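Local coordinates for putative metal binding protein (PDB 3CVG) that is of unconfirmed function but probably binds a metal ion or another small ligand in the manner of periplasmic binding proteins, at residues A[63-66]-A[67-71]; A[123-126]-A[127-130]; A[155-158]-A[159-163]; A[162-165]-A[166-169]; A[183-186]-A[187-191]. All coordinates share one frame; numbering follows the deposited sequence.

Interaction 1. Residues A[63-66]-A[67-71]; sequences TTVT and INYLK
Val65 and Tyr69 meet one turn apart on helix 63-71, a short helix of the periplasmic-binding-protein fold that follows strand 55-60 and leads to strand 77-80. The two side chains run alongside each other, and methyl CG1 of Val65 sits over one face of the phenol ring, 3.6 Å from the Tyr69 ring centroid and 20° off the ring normal. This CH-pi contact is displaced toward the hydroxyl end, where Val65 CG1 lies 3.4 Å from Tyr69 CZ. With CG1 anti to the backbone N (chi1 -172°), Val65 sends that methyl forward along the helix to the ring. Beneath the same pair, Tyr69 N donates to Val65 O at a short 2.6 Å. On the next face, the side chains of Thr63 and Ile67 run alongside each other, Thr63 CG2 4.0 Å from Ile67 CD1, while Ile67 also packs on helix 83-91 and on Leu240. Thr66 turns its hydroxyl back to the start of the helix, where OG1 is hydrogen-bonded to Ser61 OG and Asp62 O, and Asp62 OD1 takes the N-H of Val65. Leu70 N closes a further turn on Thr66 O at 2.9 Å. The whole is a short amphipathic helix with i to i+4 side-chain pairs, packed on strands 77-80 and 234-241 of the binding-protein fold.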
loop_
_atom_site.group_PDB
_atom_site.type_symbol
_atom_site.label_atom_id
_atom_site.label_comp_id
_atom_site.label_asym_id
_atom_site.label_seq_id
_atom_site.Cartn_x
_atom_site.Cartn_y
_atom_site.Cartn_z
ATOM N N THR A 63 3.423 -4.669 -7.204
ATOM C CA THR A 63 2.419 -5.572 -7.755
ATOM C C THR A 63 2.750 -6.152 -9.137
ATOM O O THR A 63 2.603 -7.352 -9.358
ATOM C CB THR A 63 1.034 -4.892 -7.832
ATOM O OG1 THR A 63 0.558 -4.624 -6.505
ATOM C CG2 THR A 63 0.033 -5.797 -8.540
ATOM N N THR A 64 3.200 -5.316 -10.068
ATOM C CA THR A 64 3.501 -5.809 -11.415
ATOM C C THR A 64 4.583 -6.894 -11.430
ATOM O O THR A 64 4.458 -7.908 -12.133
ATOM C CB THR A 64 3.942 -4.662 -12.344
ATOM O OG1 THR A 64 2.895 -3.686 -12.433
ATOM C CG2 THR A 64 4.249 -5.196 -13.738
ATOM N N VAL A 65 5.639 -6.675 -10.654
ATOM C CA VAL A 65 6.748 -7.622 -10.594
ATOM C C VAL A 65 6.358 -8.897 -9.866
ATOM O O VAL A 65 6.717 -9.996 -10.287
ATOM C CB VAL A 65 7.971 -7.000 -9.895
ATOM C CG1 VAL A 65 9.173 -7.927 -10.027
ATOM C CG2 VAL A 65 8.273 -5.648 -10.504
ATOM N N THR A 66 5.626 -8.748 -8.766
ATOM C CA THR A 66 5.171 -9.897 -7.995
ATOM C C THR A 66 4.453 -10.856 -8.940
ATOM O O THR A 66 4.714 -12.059 -8.946
ATOM C CB THR A 66 4.205 -9.460 -6.867
ATOM O OG1 THR A 66 4.928 -8.705 -5.885
ATOM C CG2 THR A 66 3.563 -10.667 -6.205
ATOM N N ILE A 67 3.550 -10.317 -9.745
ATOM C CA ILE A 67 2.813 -11.144 -10.690
ATOM C C ILE A 67 3.769 -11.712 -11.740
ATOM O O ILE A 67 3.582 -12.833 -12.210
ATOM C CB ILE A 67 1.684 -10.336 -11.359
ATOM C CG1 ILE A 67 0.635 -9.966 -10.302
ATOM C CG2 ILE A 67 1.061 -11.139 -12.499
ATOM C CD1 ILE A 67 -0.444 -9.018 -10.782
ATOM N N ASN A 68 4.798 -10.942 -12.095
ATOM C CA ASN A 68 5.786 -11.405 -13.072
ATOM C C ASN A 68 6.562 -12.575 -12.474
ATOM O O ASN A 68 6.904 -13.535 -13.178
ATOM C CB ASN A 68 6.768 -10.286 -13.452
ATOM C CG ASN A 68 6.138 -9.221 -14.329
ATOM O OD1 ASN A 68 5.356 -9.525 -15.226
ATOM N ND2 ASN A 68 6.493 -7.964 -14.083
ATOM N N TYR A 69 6.845 -12.482 -11.174
ATOM C CA TYR A 69 7.558 -13.539 -10.469
ATOM C C TYR A 69 6.705 -14.800 -10.418
ATOM O O TYR A 69 7.200 -15.902 -10.651
ATOM C CB TYR A 69 7.900 -13.113 -9.038
ATOM C CG TYR A 69 9.028 -12.119 -8.922
ATOM C CD1 TYR A 69 9.942 -11.943 -9.960
ATOM C CD2 TYR A 69 9.213 -11.391 -7.749
ATOM C CE1 TYR A 69 11.013 -11.068 -9.829
ATOM C CE2 TYR A 69 10.279 -10.517 -7.606
ATOM C CZ TYR A 69 11.175 -10.359 -8.649
ATOM O OH TYR A 69 12.235 -9.493 -8.508
ATOM N N LEU A 70 5.425 -14.636 -10.098
ATOM C CA LEU A 70 4.520 -15.779 -10.026
ATOM C C LEU A 70 4.473 -16.451 -11.390
ATOM O O LEU A 70 4.380 -17.673 -11.490
ATOM C CB LEU A 70 3.113 -15.327 -9.621
ATOM C CG LEU A 70 2.965 -14.759 -8.205
ATOM C CD1 LEU A 70 1.599 -14.103 -8.057
ATOM C CD2 LEU A 70 3.146 -15.872 -7.177
ATOM N N LYS A 71 4.551 -15.642 -12.442
ATOM C CA LYS A 71 4.516 -16.160 -13.800
ATOM C C LYS A 71 5.762 -16.967 -14.123
ATOM O O LYS A 71 5.675 -18.033 -14.725
ATOM C CB LYS A 71 4.382 -15.018 -14.803
ATOM C CG LYS A 71 4.242 -15.488 -16.240
ATOM C CD LYS A 71 3.757 -14.362 -17.135
ATOM C CE LYS A 71 3.370 -14.871 -18.520
ATOM N NZ LYS A 71 4.544 -15.408 -19.268
#

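Interaction 2. Residues A[123-126]-A[127-130]; sequences SDIA and DMFS
Ile125 and Phe129 lie side by side on the first turns of helix 125-138, whose N-cap is Asp124. Ile125 holds CG1 anti to its own N (chi1 -176°) and then bends at chi2 to 62°, which brings methyl CD1 up to the phenyl group in the plane of the ring: Ile125 CD1 is 3.6 Å from Phe129 CE1, an edge contact. Met128, a selenomethionine, is straight through chi2, and a bend at chi3 (-98°) turns its methyl back onto the first turn. There Met128 CE lies 3.1 Å from Ser123 O and 3.3 Å from Ile125 CA. Ile125 and Met128 both rest on Leu109 of strand 100-111, and the Phe129 ring meets Trp164 edge-to-face. On the polar side, the carboxylate of Asp124 caps the helix, with Ala126 N donating to the anti lone pair of Asp124 OD1 at 2.7 Å. Asp127 stands nearby, and the two like charges probably disfavour each other mildly, although first-turn acids should gain from the helix dipole. One water joins this end: it accepts from Asp124 N at 2.6 Å and donates to Asp127 OD2 at 2.5 Å.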
loop_
_atom_site.group_PDB
_atom_site.type_symbol
_atom_site.label_atom_id
_atom_site.label_comp_id
_atom_site.label_asym_id
_atom_site.label_seq_id
_atom_site.Cartn_x
_atom_site.Cartn_y
_atom_site.Cartn_z
ATOM N N SER A 123 -15.129 17.549 3.129
ATOM C CA SER A 123 -15.196 17.431 1.671
ATOM C C SER A 123 -14.832 16.025 1.196
ATOM O O SER A 123 -14.106 15.306 1.877
ATOM C CB SER A 123 -14.236 18.427 1.008
ATOM O OG SER A 123 -14.536 19.765 1.358
ATOM N N ASP A 124 -15.344 15.638 0.032
ATOM C CA ASP A 124 -15.037 14.336 -0.557
ATOM C C ASP A 124 -13.603 14.457 -1.088
ATOM O O ASP A 124 -13.169 15.554 -1.451
ATOM C CB ASP A 124 -16.005 14.030 -1.708
ATOM C CG ASP A 124 -15.686 12.716 -2.421
ATOM O OD1 ASP A 124 -14.632 12.631 -3.091
ATOM O OD2 ASP A 124 -16.491 11.762 -2.316
ATOM N N ILE A 125 -12.870 13.346 -1.129
ATOM C CA ILE A 125 -11.489 13.381 -1.598
ATOM C C ILE A 125 -11.369 13.989 -3.002
ATOM O O ILE A 125 -10.430 14.741 -3.279
ATOM C CB ILE A 125 -10.845 11.953 -1.560
ATOM C CG1 ILE A 125 -9.367 12.025 -1.956
ATOM C CG2 ILE A 125 -11.584 11.008 -2.483
ATOM C CD1 ILE A 125 -8.522 12.872 -1.022
ATOM N N ALA A 126 -12.326 13.685 -3.873
ATOM C CA ALA A 126 -12.303 14.216 -5.233
ATOM C C ALA A 126 -12.410 15.738 -5.225
ATOM O O ALA A 126 -11.704 16.418 -5.966
ATOM C CB ALA A 126 -13.427 13.611 -6.059
ATOM N N ASP A 127 -13.276 16.277 -4.372
ATOM C CA ASP A 127 -13.430 17.719 -4.296
ATOM C C ASP A 127 -12.180 18.368 -3.700
ATOM O O ASP A 127 -11.898 19.535 -3.965
ATOM C CB ASP A 127 -14.680 18.076 -3.487
ATOM C CG ASP A 127 -15.955 17.529 -4.120
ATOM O OD1 ASP A 127 -16.097 17.650 -5.359
ATOM O OD2 ASP A 127 -16.817 16.979 -3.396
HETATM N N MSE A 128 -11.433 17.618 -2.895
HETATM C CA MSE A 128 -10.206 18.155 -2.314
HETATM C C MSE A 128 -9.190 18.303 -3.435
HETATM O O MSE A 128 -8.489 19.306 -3.519
HETATM C CB MSE A 128 -9.653 17.229 -1.221
HETATM C CG MSE A 128 -10.351 17.404 0.121
HETATM SE SE MSE A 128 -9.690 16.227 1.476
HETATM C CE MSE A 128 -11.056 14.881 1.355
ATOM N N PHE A 129 -9.129 17.298 -4.305
ATOM C CA PHE A 129 -8.212 17.338 -5.433
ATOM C C PHE A 129 -8.592 18.472 -6.378
ATOM O O PHE A 129 -7.724 19.172 -6.885
ATOM C CB PHE A 129 -8.205 15.989 -6.165
ATOM C CG PHE A 129 -7.192 15.025 -5.615
ATOM C CD1 PHE A 129 -7.346 14.485 -4.340
ATOM C CD2 PHE A 129 -6.034 14.728 -6.336
ATOM C CE1 PHE A 129 -6.360 13.667 -3.785
ATOM C CE2 PHE A 129 -5.041 13.912 -5.784
ATOM C CZ PHE A 129 -5.205 13.385 -4.511
ATOM N N SER A 130 -9.889 18.669 -6.595
ATOM C CA SER A 130 -10.353 19.754 -7.456
ATOM C C SER A 130 -9.915 21.102 -6.876
ATOM O O SER A 130 -9.469 21.997 -7.601
ATOM C CB SER A 130 -11.880 19.723 -7.572
ATOM O OG SER A 130 -12.366 20.897 -8.209
HETATM O O HOH W 1 -17.036 17.356 -0.966
#

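Interaction 3. Residues A[155-158]-A[159-163]; sequences ATNI and KEAEL
Glu160 N donates to Thr156 O at 3.0 Å with a nearly straight N-H (167°), and Glu162 N reaches Ile158 O at 2.8 Å; these bonds run along helix 155-166. Lys159 and Glu162 add a weak salt bridge, Lys159 NZ to Glu162 OE1 at 3.4 Å, and Lys159 NZ also donates to the carbonyl of Pro232. The Lys159 chain is repeatedly bent beyond CG, curling the ammonium toward both acceptors. Glu160 carries CG between its backbone N and carbonyl carbon (chi1 45°), which folds the carboxylate back over the preceding turn: Glu160 CG is 3.3 Å from Thr156 O. Both Glu160 carboxylate oxygens have further partners, OE2 with Ser149 OG and OE1 with Tyr180 OH. Outside the polar groups, Ala161 CB lies 3.2 Å from Asn157 O, and Ile158 CG2 passes the Glu162 carboxylate 4.0 Å from its OE2. Thr156, Lys159 and Glu160 all touch Ile202. The side chain of Thr156 lies about 3 Å from the bound calcium ion, at the start of the helix. The hydroxyls of Ser149 and Tyr180 tie the Glu160 carboxylate to strands 147-149 and 180-182 and would compensate a buried negative charge, which is consistent with an anion.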
loop_
_atom_site.group_PDB
_atom_site.type_symbol
_atom_site.label_atom_id
_atom_site.label_comp_id
_atom_site.label_asym_id
_atom_site.label_seq_id
_atom_site.Cartn_x
_atom_site.Cartn_y
_atom_site.Cartn_z
ATOM N N ALA A 155 2.054 1.684 -5.737
ATOM C CA ALA A 155 0.637 1.726 -5.411
ATOM C C ALA A 155 0.241 3.172 -5.064
ATOM O O ALA A 155 -0.810 3.648 -5.480
ATOM C CB ALA A 155 0.344 0.785 -4.237
ATOM N N THR A 156 1.090 3.873 -4.315
ATOM C CA THR A 156 0.809 5.264 -3.955
ATOM C C THR A 156 0.716 6.135 -5.220
ATOM O O THR A 156 -0.216 6.918 -5.376
ATOM C CB THR A 156 1.910 5.815 -3.015
ATOM O OG1 THR A 156 1.925 5.041 -1.810
ATOM C CG2 THR A 156 1.653 7.271 -2.663
ATOM N N ASN A 157 1.688 5.997 -6.118
ATOM C CA ASN A 157 1.683 6.757 -7.366
ATOM C C ASN A 157 0.409 6.450 -8.154
ATOM O O ASN A 157 -0.266 7.361 -8.633
ATOM C CB ASN A 157 2.930 6.409 -8.192
ATOM C CG ASN A 157 2.978 7.124 -9.547
ATOM O OD1 ASN A 157 2.474 8.242 -9.716
ATOM N ND2 ASN A 157 3.627 6.492 -10.501
ATOM N N ILE A 158 0.071 5.172 -8.276
ATOM C CA ILE A 158 -1.138 4.778 -8.996
ATOM C C ILE A 158 -2.345 5.509 -8.386
ATOM O O ILE A 158 -3.166 6.092 -9.094
ATOM C CB ILE A 158 -1.354 3.234 -8.893
ATOM C CG1 ILE A 158 -0.348 2.504 -9.787
ATOM C CG2 ILE A 158 -2.802 2.863 -9.272
ATOM C CD1 ILE A 158 -0.188 1.012 -9.438
ATOM N N LYS A 159 -2.410 5.506 -7.056
ATOM C CA LYS A 159 -3.515 6.120 -6.330
ATOM C C LYS A 159 -3.695 7.614 -6.616
ATOM O O LYS A 159 -4.793 8.052 -6.977
ATOM C CB LYS A 159 -3.315 5.930 -4.835
ATOM C CG LYS A 159 -4.270 6.740 -3.990
ATOM C CD LYS A 159 -5.521 5.974 -3.624
ATOM C CE LYS A 159 -6.333 5.547 -4.813
ATOM N NZ LYS A 159 -6.677 4.090 -4.688
ATOM N N GLU A 160 -2.652 8.414 -6.431
ATOM C CA GLU A 160 -2.828 9.823 -6.707
ATOM C C GLU A 160 -3.055 10.101 -8.180
ATOM O O GLU A 160 -3.756 11.045 -8.532
ATOM C CB GLU A 160 -1.631 10.620 -6.157
ATOM C CG GLU A 160 -0.235 10.050 -6.444
ATOM C CD GLU A 160 0.464 10.713 -7.624
ATOM O OE1 GLU A 160 -0.167 11.570 -8.278
ATOM O OE2 GLU A 160 1.636 10.367 -7.895
ATOM N N ALA A 161 -2.434 9.287 -9.037
ATOM C CA ALA A 161 -2.576 9.477 -10.490
ATOM C C ALA A 161 -4.065 9.259 -10.757
ATOM O O ALA A 161 -4.717 10.066 -11.442
ATOM C CB ALA A 161 -1.685 8.434 -11.340
ATOM N N GLU A 162 -4.602 8.191 -10.172
ATOM C CA GLU A 162 -6.004 7.848 -10.299
ATOM C C GLU A 162 -6.890 9.008 -9.816
ATOM O O GLU A 162 -7.881 9.338 -10.468
ATOM C CB GLU A 162 -6.253 6.637 -9.430
ATOM C CG GLU A 162 -7.303 5.688 -9.923
ATOM C CD GLU A 162 -7.187 4.346 -9.215
ATOM O OE1 GLU A 162 -7.501 4.274 -8.006
ATOM O OE2 GLU A 162 -6.740 3.372 -9.857
ATOM N N LEU A 163 -6.558 9.594 -8.661
ATOM C CA LEU A 163 -7.357 10.686 -8.097
ATOM C C LEU A 163 -7.364 11.913 -9.014
ATOM O O LEU A 163 -8.407 12.520 -9.239
ATOM C CB LEU A 163 -6.835 11.035 -6.693
ATOM C CG LEU A 163 -7.095 9.926 -5.669
ATOM C CD1 LEU A 163 -6.379 10.234 -4.372
ATOM C CD2 LEU A 163 -8.591 9.805 -5.452
#

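Interaction 4. Residues A[162-165]-A[166-169]; sequences ELWL and SIGQ
Trp164 O takes two N-H groups where helix 155-166 comes to its end. Ile167 N and Gln169 N both donate to this Trp164 O at 3.1 Å, and they approach from opposite faces of the carbonyl plane, neither on a lone pair. Beside it, Gly168 N donates to Leu165 O at 2.9 Å, again well above the plane. The hydroxyl of Ser166 turns back to the last turn, with Ser166 OG modelled 2.4 Å from Leu163 O, too short to be taken literally. Its first torsion (chi1 73°) sets OG between the backbone N and the carbonyl carbon, which points it back toward Leu163 O. The pair Gln169 N to Trp164 O and Gly168 N to Leu165 O makes a Schellman motif, with Gly168 at the C-prime position; its positive phi turns the chain out of the helix. Ile167 and Trp164 lie alongside each other, pointing the same way, and methyl CD1 of Ile167 stands 4.0 Å from Trp164 CE3, obliquely to the indole. On the outer side, Leu165 CD2 touches Gln169 O at 3.4 Å. Further out, several aromatic rings pack on the indole: Phe147 meets it edge-to-face, and Trp179 and Tyr180 also meet it, with planes about 55° and 80° apart from its own. Ile167 is packed against Ala126 and Phe129 of helix 125-138, which sets the turn against that helix.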
loop_
_atom_site.group_PDB
_atom_site.type_symbol
_atom_site.label_atom_id
_atom_site.label_comp_id
_atom_site.label_asym_id
_atom_site.label_seq_id
_atom_site.Cartn_x
_atom_site.Cartn_y
_atom_site.Cartn_z
ATOM N N GLU A 162 -4.602 8.191 -10.172
ATOM C CA GLU A 162 -6.004 7.848 -10.299
ATOM C C GLU A 162 -6.890 9.008 -9.816
ATOM O O GLU A 162 -7.881 9.338 -10.468
ATOM C CB GLU A 162 -6.253 6.637 -9.430
ATOM C CG GLU A 162 -7.303 5.688 -9.923
ATOM C CD GLU A 162 -7.187 4.346 -9.215
ATOM O OE1 GLU A 162 -7.501 4.274 -8.006
ATOM O OE2 GLU A 162 -6.740 3.372 -9.857
ATOM N N LEU A 163 -6.558 9.594 -8.661
ATOM C CA LEU A 163 -7.357 10.686 -8.097
ATOM C C LEU A 163 -7.364 11.913 -9.014
ATOM O O LEU A 163 -8.407 12.520 -9.239
ATOM C CB LEU A 163 -6.835 11.035 -6.693
ATOM C CG LEU A 163 -7.095 9.926 -5.669
ATOM C CD1 LEU A 163 -6.379 10.234 -4.372
ATOM C CD2 LEU A 163 -8.591 9.805 -5.452
ATOM N N TRP A 164 -6.207 12.281 -9.557
ATOM C CA TRP A 164 -6.155 13.426 -10.475
ATOM C C TRP A 164 -7.028 13.185 -11.710
ATOM O O TRP A 164 -7.824 14.048 -12.113
ATOM C CB TRP A 164 -4.708 13.700 -10.908
ATOM C CG TRP A 164 -3.880 14.302 -9.800
ATOM C CD1 TRP A 164 -2.803 13.747 -9.179
ATOM C CD2 TRP A 164 -4.114 15.557 -9.154
ATOM N NE1 TRP A 164 -2.348 14.577 -8.177
ATOM C CE2 TRP A 164 -3.137 15.697 -8.142
ATOM C CE3 TRP A 164 -5.059 16.576 -9.327
ATOM C CZ2 TRP A 164 -3.077 16.815 -7.310
ATOM C CZ3 TRP A 164 -5.001 17.688 -8.493
ATOM C CH2 TRP A 164 -4.017 17.797 -7.500
ATOM N N LEU A 165 -6.882 12.010 -12.310
ATOM C CA LEU A 165 -7.674 11.675 -13.486
ATOM C C LEU A 165 -9.169 11.682 -13.167
ATOM O O LEU A 165 -9.972 12.051 -14.020
ATOM C CB LEU A 165 -7.275 10.304 -14.042
ATOM C CG LEU A 165 -5.872 10.174 -14.664
ATOM C CD1 LEU A 165 -5.699 8.774 -15.186
ATOM C CD2 LEU A 165 -5.686 11.167 -15.803
ATOM N N SER A 166 -9.540 11.289 -11.944
ATOM C CA SER A 166 -10.954 11.249 -11.544
ATOM C C SER A 166 -11.628 12.620 -11.648
ATOM O O SER A 166 -12.850 12.706 -11.793
ATOM C CB SER A 166 -11.112 10.706 -10.109
ATOM O OG SER A 166 -10.693 11.653 -9.136
ATOM N N ILE A 167 -10.844 13.690 -11.567
ATOM C CA ILE A 167 -11.409 15.027 -11.700
ATOM C C ILE A 167 -11.057 15.664 -13.050
ATOM O O ILE A 167 -11.136 16.881 -13.213
ATOM C CB ILE A 167 -10.967 15.967 -10.561
ATOM C CG1 ILE A 167 -9.451 16.143 -10.571
ATOM C CG2 ILE A 167 -11.470 15.420 -9.216
ATOM C CD1 ILE A 167 -8.982 17.299 -9.723
ATOM N N GLY A 168 -10.664 14.826 -14.009
ATOM C CA GLY A 168 -10.332 15.301 -15.344
ATOM C C GLY A 168 -9.022 16.042 -15.539
ATOM O O GLY A 168 -8.892 16.814 -16.493
ATOM N N GLN A 169 -8.050 15.811 -14.662
ATOM C CA GLN A 169 -6.756 16.483 -14.781
ATOM C C GLN A 169 -5.608 15.508 -15.053
ATOM O O GLN A 169 -5.625 14.364 -14.585
ATOM C CB GLN A 169 -6.432 17.264 -13.502
ATOM C CG GLN A 169 -7.462 18.310 -13.091
ATOM C CD GLN A 169 -7.690 19.356 -14.157
ATOM O OE1 GLN A 169 -6.757 19.767 -14.846
ATOM N NE2 GLN A 169 -8.932 19.804 -14.289
#

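Interaction 5. Residues A[183-186]-A[187-191]; sequences YITF and PIQAL
Ala190 N donates to Phe186 O at 3.1 Å, nearly straight at 166°, the first turn of helix 187-196 with Phe186 at its N-cap and Pro187 as its first residue. Phe186 O has a second donor in the hydroxyl of Thr185, at 3.2 Å from OG1. Thr185 keeps OG1 between its N and carbonyl carbon (chi1 62°), turning it inward to the helix start. Gln189 stretches back over the incoming chain. Its amide comes alongside the ring of Phe186 with Gln189 NE2 near the ring plane, 3.6 Å from Phe186 CD2, and the two planes stand 70° apart; on the other branch Gln189 OE1 is 3.4 Å from Thr185 CB. Tyr183 presents a ring edge to the helix, CD2 lying 3.8 Å from Ala190 CA. Tyr183 also pairs through its backbone with Ser149, and Thr185 O accepts from Arg150, so the approach to the helix is held to the end of strand 147-149 and the residue after it. The side chain of Pro187 sits about 5 Å from the bound calcium ion. Two waters join in: one links Tyr183 OH weakly to Gln189 OE1, and a second lies 2.8 Å from Tyr183 OH and donates to Gln189 O.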
loop_
_atom_site.group_PDB
_atom_site.type_symbol
_atom_site.label_atom_id
_atom_site.label_comp_id
_atom_site.label_asym_id
_atom_site.label_seq_id
_atom_site.Cartn_x
_atom_site.Cartn_y
_atom_site.Cartn_z
ATOM N N TYR A 183 9.199 13.699 -6.682
ATOM C CA TYR A 183 10.266 13.446 -5.714
ATOM C C TYR A 183 10.309 11.918 -5.649
ATOM O O TYR A 183 9.565 11.289 -4.888
ATOM C CB TYR A 183 9.893 14.043 -4.359
ATOM C CG TYR A 183 11.000 13.960 -3.334
ATOM C CD1 TYR A 183 12.119 14.803 -3.405
ATOM C CD2 TYR A 183 10.947 13.023 -2.303
ATOM C CE1 TYR A 183 13.161 14.706 -2.461
ATOM C CE2 TYR A 183 11.980 12.920 -1.361
ATOM C CZ TYR A 183 13.078 13.761 -1.447
ATOM O OH TYR A 183 14.089 13.655 -0.514
ATOM N N ILE A 184 11.181 11.337 -6.466
ATOM C CA ILE A 184 11.279 9.893 -6.606
ATOM C C ILE A 184 12.110 9.183 -5.557
ATOM O O ILE A 184 13.322 9.013 -5.712
ATOM C CB ILE A 184 11.804 9.560 -8.020
ATOM C CG1 ILE A 184 11.049 10.421 -9.046
ATOM C CG2 ILE A 184 11.605 8.078 -8.317
ATOM C CD1 ILE A 184 11.649 10.424 -10.447
ATOM N N THR A 185 11.438 8.754 -4.494
ATOM C CA THR A 185 12.089 8.057 -3.385
ATOM C C THR A 185 11.110 7.087 -2.722
ATOM O O THR A 185 9.958 6.979 -3.140
ATOM C CB THR A 185 12.537 9.045 -2.293
ATOM O OG1 THR A 185 11.378 9.702 -1.760
ATOM C CG2 THR A 185 13.498 10.085 -2.854
ATOM N N PHE A 186 11.578 6.410 -1.674
ATOM C CA PHE A 186 10.752 5.472 -0.910
ATOM C C PHE A 186 9.762 6.289 -0.080
ATOM O O PHE A 186 9.941 7.495 0.082
ATOM C CB PHE A 186 11.620 4.639 0.040
ATOM C CG PHE A 186 12.827 4.037 -0.610
ATOM C CD1 PHE A 186 12.701 3.210 -1.723
ATOM C CD2 PHE A 186 14.099 4.284 -0.093
ATOM C CE1 PHE A 186 13.828 2.634 -2.315
ATOM C CE2 PHE A 186 15.234 3.715 -0.673
ATOM C CZ PHE A 186 15.099 2.888 -1.788
ATOM N N PRO A 187 8.724 5.633 0.476
ATOM C CA PRO A 187 7.673 6.241 1.296
ATOM C C PRO A 187 8.077 7.245 2.372
ATOM O O PRO A 187 7.590 8.373 2.379
ATOM C CB PRO A 187 6.974 5.027 1.903
ATOM C CG PRO A 187 7.032 4.053 0.799
ATOM C CD PRO A 187 8.476 4.184 0.338
ATOM N N ILE A 188 8.942 6.827 3.291
ATOM C CA ILE A 188 9.357 7.696 4.392
ATOM C C ILE A 188 10.016 8.989 3.914
ATOM O O ILE A 188 9.645 10.081 4.350
ATOM C CB ILE A 188 10.308 6.947 5.364
ATOM C CG1 ILE A 188 9.538 5.838 6.092
ATOM C CG2 ILE A 188 10.898 7.927 6.389
ATOM C CD1 ILE A 188 10.403 4.977 7.018
ATOM N N GLN A 189 10.990 8.869 3.020
ATOM C CA GLN A 189 11.670 10.050 2.487
ATOM C C GLN A 189 10.671 10.983 1.802
ATOM O O GLN A 189 10.700 12.197 2.015
ATOM C CB GLN A 189 12.757 9.631 1.498
ATOM C CG GLN A 189 13.977 9.023 2.166
ATOM C CD GLN A 189 14.788 8.149 1.228
ATOM O OE1 GLN A 189 14.937 8.454 0.039
ATOM N NE2 GLN A 189 15.333 7.055 1.765
ATOM N N ALA A 190 9.783 10.423 0.984
ATOM C CA ALA A 190 8.787 11.238 0.281
ATOM C C ALA A 190 7.856 12.011 1.222
ATOM O O ALA A 190 7.546 13.182 0.973
ATOM C CB ALA A 190 7.960 10.353 -0.676
ATOM N N LEU A 191 7.382 11.356 2.283
ATOM C CA LEU A 191 6.504 12.030 3.234
ATOM C C LEU A 191 7.294 13.112 3.978
ATOM O O LEU A 191 6.802 14.219 4.183
ATOM C CB LEU A 191 5.902 11.027 4.243
ATOM C CG LEU A 191 5.015 11.606 5.356
ATOM C CD1 LEU A 191 3.946 12.529 4.768
ATOM C CD2 LEU A 191 4.360 10.462 6.141
HETATM O O HOH W 2 15.935 10.865 0.002
HETATM O O HOH W 3 13.558 13.179 2.226
#

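Overall arrangement
Interactions 2, 3 and 4 form one cluster. Interactions 3 and 4 share Glu162 and Leu163 on helix 155-166, which interaction 4 ends, and interaction 2 packs helix 125-138 onto it: Phe129 CZ is 3.4 Å from Leu163 CD1, and Ala126 O is 3.4 Å from Ile167 CG2. Interaction 5 starts another helix, about 6 Å from interaction 3 at the nearest atoms. Interaction 1 lies across the chain's centre from interaction 2 (centres about 33 Å apart), though its nearest atoms come within about 6 Å of interaction 3. The calcium ion is about 3, 5 and 9 Å from the side chains of Thr156, Pro187 and Thr63 (interactions 3, 5 and 1), consistent with a site between two lobes.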